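Side-chain contact in sensor protein (Bacteroides thetaiotaomicron, PDB 2X7X), which binds fructose through its periplasmic domain, the sensing part of a hybrid two-component system that probably acts as a histidine kinase: residues 177-180 / 181-184. Sequence-based numbering, arbitrary orientation.
Sequences IEMD and SMLR
I177 O accepts the backbone N-H of S181, the first of four successive i to i+4 bonds that run through these two turns of helix. E178 O accepts M182 N at 3.0 Å, and the M182 side chain, extended beyond CG, passes beside that oxygen, with CG 3.5 Å from E178 O. M179 CG stands anti to the backbone N (chi1 -170°) and the chain bends at chi2, which carries CE across the branch of L183, 3.7 Å from L183 CD2. The sulfurs M179 SD and M182 SD lie 4.5 Å apart. With an alanine at L183, the M179 methyl is likely to lose its CD2 contact and a gap to open toward A206 and M216, which both side chains also touch. D180 O takes the N-H of R184 almost straight (170°). The arginine, bent at chi3, folds back so that one face of its guanidinium turns toward D180 O, 3.8 Å above the plane and off toward the rim; D180 OD2 and R184 NH2, 4.6 Å apart, are too distant for a salt bridge. Methionines and leucine inward, D180 and R184 outward: this is an amphipathic helix of the periplasmic-binding-protein fold, packed against strand 128-135 and helix 199-209, away from the fructose pocket.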
loop_
_atom_site.group_PDB
_atom_site.type_symbol
_atom_site.label_atom_id
_atom_site.label_comp_id
_atom_site.label_asym_id
_atom_site.label_seq_id
_atom_site.Cartn_x
_atom_site.Cartn_y
_atom_site.Cartn_z
ATOM N N ILE A 177 24.946 -5.872 -21.189
ATOM C CA ILE A 177 25.647 -6.235 -22.410
ATOM C C ILE A 177 24.670 -6.294 -23.566
ATOM O O ILE A 177 24.878 -5.657 -24.585
ATOM C CB ILE A 177 26.382 -7.580 -22.266
ATOM C CG1 ILE A 177 27.393 -7.505 -21.115
ATOM C CG2 ILE A 177 27.043 -8.002 -23.590
ATOM C CD1 ILE A 177 28.406 -6.400 -21.276
ATOM N N GLU A 178 23.590 -7.043 -23.402
ATOM C CA GLU A 178 22.632 -7.207 -24.502
ATOM C C GLU A 178 22.033 -5.870 -24.952
ATOM O O GLU A 178 21.930 -5.615 -26.157
ATOM C CB GLU A 178 21.560 -8.225 -24.137
ATOM C CG GLU A 178 22.093 -9.630 -24.073
ATOM C CD GLU A 178 21.277 -10.519 -23.168
ATOM O OE1 GLU A 178 20.251 -10.044 -22.630
ATOM O OE2 GLU A 178 21.659 -11.700 -22.983
ATOM N N MET A 179 21.679 -5.006 -23.993
ATOM C CA MET A 179 21.159 -3.675 -24.325
ATOM C C MET A 179 22.191 -2.830 -25.092
ATOM O O MET A 179 21.817 -2.053 -25.981
ATOM C CB MET A 179 20.669 -2.942 -23.076
ATOM C CG MET A 179 19.894 -1.671 -23.353
ATOM S SD MET A 179 18.341 -1.924 -24.267
ATOM C CE MET A 179 18.071 -0.274 -24.915
ATOM N N ASP A 180 23.474 -2.982 -24.742
ATOM C CA ASP A 180 24.565 -2.322 -25.446
ATOM C C ASP A 180 24.519 -2.703 -26.894
ATOM O O ASP A 180 24.567 -1.848 -27.767
ATOM C CB ASP A 180 25.909 -2.772 -24.909
ATOM C CG ASP A 180 26.462 -1.852 -23.863
ATOM O OD1 ASP A 180 25.774 -0.906 -23.437
ATOM O OD2 ASP A 180 27.607 -2.084 -23.453
ATOM N N SER A 181 24.423 -4.001 -27.147
ATOM C CA SER A 181 24.375 -4.500 -28.506
ATOM C C SER A 181 23.162 -3.934 -29.258
ATOM O O SER A 181 23.276 -3.573 -30.425
ATOM C CB SER A 181 24.384 -6.033 -28.513
ATOM O OG SER A 181 24.252 -6.535 -29.831
ATOM N N MET A 182 22.018 -3.838 -28.585
ATOM C CA MET A 182 20.800 -3.326 -29.217
ATOM C C MET A 182 20.887 -1.833 -29.576
ATOM O O MET A 182 20.495 -1.432 -30.682
ATOM C CB MET A 182 19.570 -3.622 -28.361
ATOM C CG MET A 182 19.207 -5.086 -28.303
ATOM S SD MET A 182 18.056 -5.465 -26.969
ATOM C CE MET A 182 17.707 -7.183 -27.306
ATOM N N LEU A 183 21.412 -1.022 -28.654
ATOM C CA LEU A 183 21.613 0.409 -28.906
ATOM C C LEU A 183 22.516 0.642 -30.124
ATOM O O LEU A 183 22.186 1.426 -31.022
ATOM C CB LEU A 183 22.202 1.100 -27.670
ATOM C CG LEU A 183 21.359 1.142 -26.393
ATOM C CD1 LEU A 183 22.242 1.257 -25.148
ATOM C CD2 LEU A 183 20.335 2.273 -26.464
ATOM N N ARG A 184 23.646 -0.059 -30.144
ATOM C CA ARG A 184 24.615 0.031 -31.216
ATOM C C ARG A 184 23.968 -0.275 -32.581
ATOM O O ARG A 184 24.272 0.392 -33.582
ATOM C CB ARG A 184 25.735 -0.957 -30.931
ATOM C CG ARG A 184 27.082 -0.684 -31.603
ATOM C CD ARG A 184 28.094 -1.808 -31.267
ATOM N NE ARG A 184 28.231 -2.033 -29.810
ATOM C CZ ARG A 184 27.994 -3.187 -29.166
ATOM N NH1 ARG A 184 27.614 -4.276 -29.835
ATOM N NH2 ARG A 184 28.154 -3.254 -27.844
#